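Possible adhesin (Caldicellulosiruptor kronotskyensis, PDB 4WA0) probably mediates attachment of the cell to cellulose as a tapirin, this chain being its C-terminal beta-helix domain, which carries a bound magnesium ion. Local coordinates at residues N23-N28 with R65-N70; N299-G304 with N324-P329; G305-M310 with G332-Y337. One frame throughout, in Å; residues are numbered along the deposited sequence.

Contact 1 (N23-N28 with R65-N70)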
loop_
_atom_site.group_PDB
_atom_site.type_symbol
_atom_site.label_atom_id
_atom_site.label_comp_id
_atom_site.label_asym_id
_atom_site.label_seq_id
_atom_site.Cartn_x
_atom_site.Cartn_y
_atom_site.Cartn_z
ATOM N N ASN A 23 -0.275 -11.859 -6.827
ATOM C CA ASN A 23 0.155 -11.394 -8.190
ATOM C C ASN A 23 -0.647 -10.172 -8.659
ATOM O O ASN A 23 -1.145 -10.103 -9.759
ATOM C CB ASN A 23 0.054 -12.550 -9.142
ATOM C CG ASN A 23 1.121 -13.653 -8.865
ATOM O OD1 ASN A 23 2.173 -13.451 -8.206
ATOM N ND2 ASN A 23 0.853 -14.813 -9.361
ATOM N N LEU A 24 -0.826 -9.236 -7.758
ATOM C CA LEU A 24 -1.496 -7.982 -8.039
ATOM C C LEU A 24 -0.454 -7.000 -8.519
ATOM O O LEU A 24 0.535 -6.755 -7.796
ATOM C CB LEU A 24 -2.178 -7.454 -6.759
ATOM C CG LEU A 24 -2.783 -6.029 -6.820
ATOM C CD1 LEU A 24 -3.909 -5.944 -7.843
ATOM C CD2 LEU A 24 -3.344 -5.506 -5.510
ATOM N N THR A 25 -0.692 -6.379 -9.698
ATOM C CA THR A 25 0.166 -5.356 -10.247
ATOM C C THR A 25 -0.634 -4.064 -10.332
ATOM O O THR A 25 -1.779 -4.061 -10.861
ATOM C CB THR A 25 0.688 -5.709 -11.652
ATOM O OG1 THR A 25 1.327 -6.979 -11.663
ATOM C CG2 THR A 25 1.625 -4.638 -12.179
ATOM N N VAL A 26 -0.122 -3.006 -9.730
ATOM C CA VAL A 26 -0.857 -1.709 -9.722
ATOM C C VAL A 26 0.096 -0.634 -10.201
ATOM O O VAL A 26 1.197 -0.462 -9.641
ATOM C CB VAL A 26 -1.388 -1.295 -8.352
ATOM C CG1 VAL A 26 -2.166 0.039 -8.454
ATOM C CG2 VAL A 26 -2.289 -2.333 -7.723
ATOM N N GLU A 27 -0.367 0.118 -11.213
ATOM C CA GLU A 27 0.397 1.200 -11.788
ATOM C C GLU A 27 -0.376 2.459 -11.672
ATOM O O GLU A 27 -1.491 2.550 -12.266
ATOM C CB GLU A 27 0.685 0.860 -13.276
ATOM C CG GLU A 27 1.283 1.976 -14.119
ATOM C CD GLU A 27 2.725 2.294 -13.840
ATOM O OE1 GLU A 27 3.399 1.596 -13.098
ATOM O OE2 GLU A 27 3.219 3.279 -14.402
ATOM N N ASN A 28 0.219 3.453 -11.004
ATOM C CA ASN A 28 -0.348 4.747 -10.766
ATOM C C ASN A 28 -1.516 4.785 -9.789
ATOM O O ASN A 28 -2.000 3.769 -9.307
ATOM C CB ASN A 28 -0.716 5.455 -12.087
ATOM C CG ASN A 28 0.536 5.813 -12.903
ATOM O OD1 ASN A 28 1.599 6.111 -12.338
ATOM N ND2 ASN A 28 0.435 5.722 -14.203
ATOM N N ARG A 65 4.311 -20.071 -9.087
ATOM C CA ARG A 65 3.376 -19.233 -9.836
ATOM C C ARG A 65 3.309 -17.851 -9.262
ATOM O O ARG A 65 2.611 -16.999 -9.801
ATOM C CB ARG A 65 1.994 -19.859 -9.825
ATOM C CG ARG A 65 1.944 -21.148 -10.670
ATOM C CD ARG A 65 0.687 -21.947 -10.406
ATOM N NE ARG A 65 0.638 -22.446 -9.072
ATOM C CZ ARG A 65 -0.391 -23.083 -8.554
ATOM N NH1 ARG A 65 -1.481 -23.320 -9.309
ATOM N NH2 ARG A 65 -0.355 -23.496 -7.313
ATOM N N CYS A 66 3.958 -17.688 -8.094
ATOM C CA CYS A 66 4.032 -16.398 -7.412
ATOM C C CYS A 66 5.362 -15.743 -7.758
ATOM O O CYS A 66 6.054 -16.118 -8.726
ATOM C CB CYS A 66 3.821 -16.547 -5.919
ATOM S SG CYS A 66 3.162 -14.994 -5.135
ATOM N N ARG A 67 5.753 -14.778 -6.957
ATOM C CA ARG A 67 6.893 -13.905 -7.309
ATOM C C ARG A 67 7.187 -13.025 -6.110
ATOM O O ARG A 67 6.564 -13.134 -5.058
ATOM C CB ARG A 67 6.622 -13.065 -8.540
ATOM C CG ARG A 67 5.533 -12.024 -8.346
ATOM C CD ARG A 67 4.987 -11.471 -9.683
ATOM N NE ARG A 67 3.956 -10.521 -9.375
ATOM C CZ ARG A 67 3.258 -9.837 -10.241
ATOM N NH1 ARG A 67 3.474 -10.026 -11.537
ATOM N NH2 ARG A 67 2.370 -8.966 -9.839
ATOM N N ASP A 68 8.184 -12.176 -6.254
ATOM C CA ASP A 68 8.635 -11.315 -5.142
ATOM C C ASP A 68 7.656 -10.133 -5.081
ATOM O O ASP A 68 6.948 -9.882 -6.036
ATOM C CB ASP A 68 10.037 -10.769 -5.390
ATOM C CG ASP A 68 11.151 -11.848 -5.297
ATOM O OD1 ASP A 68 11.030 -12.794 -4.516
ATOM O OD2 ASP A 68 12.173 -11.684 -6.011
ATOM N N ASN A 69 7.680 -9.419 -3.963
ATOM C CA ASN A 69 6.954 -8.161 -3.832
ATOM C C ASN A 69 7.911 -7.089 -4.230
ATOM O O ASN A 69 9.079 -7.057 -3.750
ATOM C CB ASN A 69 6.535 -7.981 -2.397
ATOM C CG ASN A 69 5.614 -9.072 -1.918
ATOM O OD1 ASN A 69 4.578 -9.372 -2.521
ATOM N ND2 ASN A 69 6.019 -9.734 -0.808
ATOM N N ASN A 70 7.410 -6.166 -5.009
ATOM C CA ASN A 70 8.204 -5.012 -5.434
ATOM C C ASN A 70 7.305 -3.767 -5.393
ATOM O O ASN A 70 6.528 -3.485 -6.305
ATOM C CB ASN A 70 8.690 -5.299 -6.825
ATOM C CG ASN A 70 9.704 -4.302 -7.313
ATOM O OD1 ASN A 70 10.296 -3.609 -6.520
ATOM N ND2 ASN A 70 10.025 -4.369 -8.623
#
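The guanidinium of R67 has CB of N23 over one face, 4.2 Å above the plane and offset toward the rim, while T25 OG1 and the carbonyl of L24 lie at its edge, near the plane. NH2 of R67 donates to T25 OG1 at 2.9 Å, with the N-H...O angle 159°. The two side chains meet at about a right angle, and R67 reaches this far because its chain is extended from CG to NE. The bonds from NE to G42 O and from NH2 to T25 OG1 hold the flat group from two of its nitrogens. The second flat group is the carboxamide of N23. Its ND2 gives a hydrogen bond to R65 O, 2.8 Å long and near the amide plane, and also bonds Y330 O; its OD1 rests 3.6 Å from C66 CA. One asparagine ties together two loops that lead to different strands. The contact lies at the N-terminal end of strand 24-27, where the loop leading into strand 69-73 comes alongside N23. In the beta-helix, strands 24-27 and 69-73 belong to the same parallel sheet but are not neighbours: strand 44-47 runs between them, L24 touching F45 and R67 touching V44.

Contact 2 (N299-G304 with N324-P329); sequences NITFVG and NATGNP
T301 and N324 form a parallel bridge, and the next pair, F302 and A325, continues it. N324 is bonded through both its backbone N and its backbone O: N donates to I300 O at 2.9 Å and O accepts from F302 N. T326 N donates to F302 O at 3.1 Å, nearly along the C=O axis, so the ladder carries on one residue past the strand end. CA-H...O contacts run alongside, from T301 CA to N324 O and from A325 CA to F302 O.

On the face bearing T301 and N324, CG2 of T301 presses against T326 OG1 at 3.4 Å, the two threonines crossing at about a right angle. CG2 comes there because it stands anti to the backbone N of T301. V303 and T326 lie side by side, with V303 CG1 3.8 Å from T326 OG1. A water donates to V303 O at 2.6 Å and is hydrogen-bonded to T326 OG1, bridging the two segments just past the strand ends, where the backbones stay close and G327 CA lies 3.4 Å from G304 O in a CA-H...O contact.

Farther out, N299 OD1 bonds N322 N, and V303 N bonds the carboxylate of D269. This is the stacking of adjacent coils in a beta-helix: strand 299-302 lies between strands 320-325 and 266-268, F302 packs on I323, and V303 touches N270 at the start of helix 269-280.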
loop_
_atom_site.group_PDB
_atom_site.type_symbol
_atom_site.label_atom_id
_atom_site.label_comp_id
_atom_site.label_asym_id
_atom_site.label_seq_id
_atom_site.Cartn_x
_atom_site.Cartn_y
_atom_site.Cartn_z
ATOM N N ASN A 299 -17.232 -8.236 -1.829
ATOM C CA ASN A 299 -15.954 -8.648 -2.450
ATOM C C ASN A 299 -16.026 -8.551 -3.944
ATOM O O ASN A 299 -17.121 -8.560 -4.536
ATOM C CB ASN A 299 -15.592 -10.044 -2.091
ATOM C CG ASN A 299 -15.315 -10.198 -0.582
ATOM O OD1 ASN A 299 -14.936 -9.285 0.123
ATOM N ND2 ASN A 299 -15.572 -11.423 -0.100
ATOM N N ILE A 300 -14.870 -8.369 -4.565
ATOM C CA ILE A 300 -14.726 -8.367 -6.024
ATOM C C ILE A 300 -13.906 -9.536 -6.432
ATOM O O ILE A 300 -12.765 -9.688 -5.958
ATOM C CB ILE A 300 -14.181 -6.981 -6.530
ATOM C CG1 ILE A 300 -15.222 -5.919 -6.148
ATOM C CG2 ILE A 300 -13.836 -7.000 -8.022
ATOM C CD1 ILE A 300 -14.762 -4.521 -6.496
ATOM N N THR A 301 -14.458 -10.386 -7.328
ATOM C CA THR A 301 -13.856 -11.680 -7.718
ATOM C C THR A 301 -13.679 -11.708 -9.213
ATOM O O THR A 301 -14.574 -11.366 -9.982
ATOM C CB THR A 301 -14.725 -12.861 -7.269
ATOM O OG1 THR A 301 -14.924 -12.701 -5.868
ATOM C CG2 THR A 301 -14.057 -14.247 -7.524
ATOM N N PHE A 302 -12.528 -12.219 -9.593
ATOM C CA PHE A 302 -12.128 -12.381 -10.998
ATOM C C PHE A 302 -12.102 -13.870 -11.171
ATOM O O PHE A 302 -11.427 -14.590 -10.400
ATOM C CB PHE A 302 -10.780 -11.708 -11.275
ATOM C CG PHE A 302 -10.808 -10.235 -11.121
ATOM C CD1 PHE A 302 -11.309 -9.387 -12.083
ATOM C CD2 PHE A 302 -10.391 -9.659 -9.913
ATOM C CE1 PHE A 302 -11.355 -8.001 -11.898
ATOM C CE2 PHE A 302 -10.477 -8.302 -9.743
ATOM C CZ PHE A 302 -10.959 -7.463 -10.705
ATOM N N VAL A 303 -12.941 -14.367 -12.099
ATOM C CA VAL A 303 -13.174 -15.814 -12.167
ATOM C C VAL A 303 -12.337 -16.576 -13.189
ATOM O O VAL A 303 -12.245 -17.795 -13.089
ATOM C CB VAL A 303 -14.683 -16.212 -12.339
ATOM C CG1 VAL A 303 -15.517 -15.642 -11.198
ATOM C CG2 VAL A 303 -15.232 -15.725 -13.659
ATOM N N GLY A 304 -11.716 -15.887 -14.120
ATOM C CA GLY A 304 -10.782 -16.584 -15.051
ATOM C C GLY A 304 -9.567 -17.357 -14.509
ATOM O O GLY A 304 -8.968 -17.021 -13.481
ATOM N N ASN A 324 -10.547 -11.224 -4.959
ATOM C CA ASN A 324 -10.338 -12.682 -5.040
ATOM C C ASN A 324 -10.182 -13.120 -6.487
ATOM O O ASN A 324 -10.737 -12.484 -7.382
ATOM C CB ASN A 324 -11.493 -13.471 -4.406
ATOM C CG ASN A 324 -11.569 -13.310 -2.888
ATOM O OD1 ASN A 324 -10.598 -12.924 -2.240
ATOM N ND2 ASN A 324 -12.781 -13.446 -2.346
ATOM N N ALA A 325 -9.441 -14.196 -6.687
ATOM C CA ALA A 325 -9.219 -14.800 -8.035
ATOM C C ALA A 325 -9.429 -16.238 -7.823
ATOM O O ALA A 325 -8.623 -16.903 -7.165
ATOM C CB ALA A 325 -7.796 -14.555 -8.563
ATOM N N THR A 326 -10.518 -16.756 -8.377
ATOM C CA THR A 326 -10.942 -18.107 -8.084
ATOM C C THR A 326 -10.639 -19.149 -9.157
ATOM O O THR A 326 -10.726 -20.339 -8.860
ATOM C CB THR A 326 -12.450 -18.134 -7.767
ATOM O OG1 THR A 326 -13.158 -17.345 -8.741
ATOM C CG2 THR A 326 -12.712 -17.601 -6.328
ATOM N N GLY A 327 -10.299 -18.703 -10.372
ATOM C CA GLY A 327 -9.827 -19.610 -11.427
ATOM C C GLY A 327 -8.551 -20.378 -11.033
ATOM O O GLY A 327 -8.341 -21.494 -11.513
ATOM N N ASN A 328 -7.756 -19.806 -10.109
ATOM C CA ASN A 328 -6.364 -20.199 -9.837
ATOM C C ASN A 328 -5.911 -19.053 -8.963
ATOM O O ASN A 328 -5.995 -17.925 -9.431
ATOM C CB ASN A 328 -5.626 -20.181 -11.183
ATOM C CG ASN A 328 -4.119 -19.915 -11.078
ATOM O OD1 ASN A 328 -3.489 -20.053 -10.020
ATOM N ND2 ASN A 328 -3.523 -19.537 -12.225
ATOM N N PRO A 329 -5.499 -19.319 -7.708
ATOM C CA PRO A 329 -5.234 -18.180 -6.846
ATOM C C PRO A 329 -4.132 -17.289 -7.391
ATOM O O PRO A 329 -4.043 -16.151 -6.967
ATOM C CB PRO A 329 -4.791 -18.815 -5.498
ATOM C CG PRO A 329 -4.788 -20.306 -5.690
ATOM C CD PRO A 329 -4.878 -20.544 -7.157
HETATM O O HOH W 1 -13.373 -19.271 -11.209
#

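Contact 3 (G305-M310 with G332-Y337)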
loop_
_atom_site.group_PDB
_atom_site.type_symbol
_atom_site.label_atom_id
_atom_site.label_comp_id
_atom_site.label_asym_id
_atom_site.label_seq_id
_atom_site.Cartn_x
_atom_site.Cartn_y
_atom_site.Cartn_z
ATOM N N GLY A 305 -9.126 -18.367 -15.244
ATOM C CA GLY A 305 -7.806 -19.025 -14.904
ATOM C C GLY A 305 -6.597 -18.124 -15.114
ATOM O O GLY A 305 -5.522 -18.335 -14.541
ATOM N N GLY A 306 -6.780 -17.113 -15.963
ATOM C CA GLY A 306 -5.672 -16.301 -16.465
ATOM C C GLY A 306 -5.658 -14.877 -15.920
ATOM O O GLY A 306 -6.504 -14.458 -15.157
ATOM N N LEU A 307 -4.664 -14.134 -16.347
ATOM C CA LEU A 307 -4.454 -12.772 -15.854
ATOM C C LEU A 307 -5.571 -11.932 -16.306
ATOM O O LEU A 307 -5.944 -11.966 -17.504
ATOM C CB LEU A 307 -3.181 -12.232 -16.501
ATOM C CG LEU A 307 -2.809 -10.781 -16.244
ATOM C CD1 LEU A 307 -2.517 -10.633 -14.755
ATOM C CD2 LEU A 307 -1.529 -10.438 -17.003
ATOM N N THR A 308 -6.075 -11.099 -15.422
ATOM C CA THR A 308 -7.042 -10.065 -15.815
ATOM C C THR A 308 -6.325 -8.776 -15.896
ATOM O O THR A 308 -5.607 -8.437 -14.943
ATOM C CB THR A 308 -8.167 -9.945 -14.781
ATOM O OG1 THR A 308 -8.761 -11.232 -14.591
ATOM C CG2 THR A 308 -9.169 -8.906 -15.219
ATOM N N ILE A 309 -6.496 -8.060 -17.006
ATOM C CA ILE A 309 -5.900 -6.728 -17.154
ATOM C C ILE A 309 -7.006 -5.698 -17.179
ATOM O O ILE A 309 -7.918 -5.841 -18.032
ATOM C CB ILE A 309 -5.145 -6.637 -18.462
ATOM C CG1 ILE A 309 -4.028 -7.677 -18.359
ATOM C CG2 ILE A 309 -4.600 -5.223 -18.724
ATOM C CD1 ILE A 309 -3.279 -7.925 -19.638
HETATM N N MSE A 310 -6.890 -4.678 -16.338
HETATM C CA MSE A 310 -7.842 -3.556 -16.411
HETATM C C MSE A 310 -7.246 -2.186 -16.272
HETATM O O MSE A 310 -6.140 -1.994 -15.748
HETATM C CB MSE A 310 -9.019 -3.720 -15.409
HETATM C CG MSE A 310 -8.612 -3.584 -14.023
HETATM SE SE MSE A 310 -10.167 -3.898 -12.788
HETATM C CE MSE A 310 -10.828 -2.123 -12.837
ATOM N N GLY A 332 -3.744 -13.592 -11.122
ATOM C CA GLY A 332 -3.239 -12.220 -11.114
ATOM C C GLY A 332 -4.201 -11.161 -11.659
ATOM O O GLY A 332 -5.170 -11.491 -12.368
ATOM N N LEU A 333 -3.945 -9.915 -11.288
ATOM C CA LEU A 333 -4.709 -8.778 -11.747
ATOM C C LEU A 333 -3.676 -7.707 -12.017
ATOM O O LEU A 333 -2.855 -7.419 -11.121
ATOM C CB LEU A 333 -5.663 -8.222 -10.692
ATOM C CG LEU A 333 -6.419 -6.900 -11.067
ATOM C CD1 LEU A 333 -7.369 -7.145 -12.232
ATOM C CD2 LEU A 333 -7.235 -6.380 -9.875
ATOM N N THR A 334 -3.753 -7.069 -13.175
ATOM C CA THR A 334 -3.015 -5.871 -13.473
ATOM C C THR A 334 -4.010 -4.739 -13.537
ATOM O O THR A 334 -5.011 -4.848 -14.273
ATOM C CB THR A 334 -2.306 -6.015 -14.828
ATOM O OG1 THR A 334 -1.238 -6.957 -14.678
ATOM C CG2 THR A 334 -1.770 -4.760 -15.306
ATOM N N LEU A 335 -3.774 -3.712 -12.744
ATOM C CA LEU A 335 -4.617 -2.522 -12.647
ATOM C C LEU A 335 -3.797 -1.258 -12.936
ATOM O O LEU A 335 -2.911 -0.871 -12.155
ATOM C CB LEU A 335 -5.324 -2.455 -11.301
ATOM C CG LEU A 335 -6.119 -1.188 -10.924
ATOM C CD1 LEU A 335 -7.243 -0.937 -11.941
ATOM C CD2 LEU A 335 -6.652 -1.311 -9.493
ATOM N N LYS A 336 -4.115 -0.622 -14.063
ATOM C CA LYS A 336 -3.525 0.652 -14.393
ATOM C C LYS A 336 -4.550 1.691 -14.015
ATOM O O LYS A 336 -5.626 1.785 -14.617
ATOM C CB LYS A 336 -3.238 0.777 -15.875
ATOM C CG LYS A 336 -2.690 2.147 -16.244
ATOM C CD LYS A 336 -1.195 2.186 -16.266
ATOM C CE LYS A 336 -0.633 2.800 -17.531
ATOM N NZ LYS A 336 -0.839 4.260 -17.647
ATOM N N TYR A 337 -4.197 2.502 -13.051
ATOM C CA TYR A 337 -5.123 3.548 -12.605
ATOM C C TYR A 337 -5.514 4.538 -13.696
ATOM O O TYR A 337 -4.644 5.030 -14.429
ATOM C CB TYR A 337 -4.526 4.320 -11.436
ATOM C CG TYR A 337 -5.375 5.530 -11.060
ATOM C CD1 TYR A 337 -6.584 5.365 -10.422
ATOM C CD2 TYR A 337 -4.961 6.812 -11.326
ATOM C CE1 TYR A 337 -7.354 6.461 -10.085
ATOM C CE2 TYR A 337 -5.738 7.906 -10.995
ATOM C CZ TYR A 337 -6.977 7.721 -10.379
ATOM O OH TYR A 337 -7.773 8.830 -9.993
HETATM O O HOH W 2 -7.519 -12.700 -12.630
#
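M310, a selenomethionine, and L335 lie side by side and point the same way, on the face of the ladder that also carries T308 and L333. CG of M310 meets L335 CD1 at 3.6 Å, and CE comes near the same methyl because the chain bends at chi3 (-86°). M310 CG also meets L333 CD1, more distantly. T308 and L333 meet at a slant: L333 CD1 lies over T308, 3.5 Å from its carbonyl O and 3.9 Å from its CB. The T308 hydroxyl is turned to a water, which accepts from OG1 at 2.7 Å and donates to both G306 O and G332 O.

I309 and T334 stand on the other face. L307 also approaches T334: its CD1 lies 3.9 Å from T334 OG1 and touches the backbone of G332 at 3.6 Å from its C. G332 has a positive phi of 89° and presents bare backbone to the methyl.

Four backbone hydrogen bonds set the two segments in parallel register. T308 N reaches G332 O at 3.2 Å, coming from above the carbonyl plane, whereas T334 N to T308 O, M310 N to T334 O and K336 N to M310 O are shorter. The axes of strands 308-310 and 333-337 are 4.8 Å apart and only 6° from parallel.

Adjacent coils of the beta-helix are joined here. Strand 308-311 is outermost in its parallel sheet within the chain, and strand 333-337 has strand 24-27 along its other edge. L333 packs on L24 and F302, and L335 on I12, which places the L333 and L335 side chains in the interior of the coil.

How the contacts relate
All three contacts belong to one beta-helix. Contacts 1 and 3, centres about 10 Å apart, share a sheet: T25 N to L333 O and T25 O to L335 N, each 2.8 Å, are probable hydrogen bonds joining strands 24-27 and 333-337. Contacts 2 and 3, centres about 11 Å apart, are successive in each coil, since strand 299-302 leads to 308-311 and strand 320-325 to 333-337. The F302 ring packs against L333, T308 and M310, so one ring joins contact 2 to the inward-facing side chains of contact 3; N328 ND2 to G305 O, 3.3 Å, is a probable hydrogen bond between them. Contact 1 meets contact 2 more loosely, through R65 and N328. The magnesium site lies beyond contact 2, I300 and metal-binding L246 having side chains about 9 Å apart.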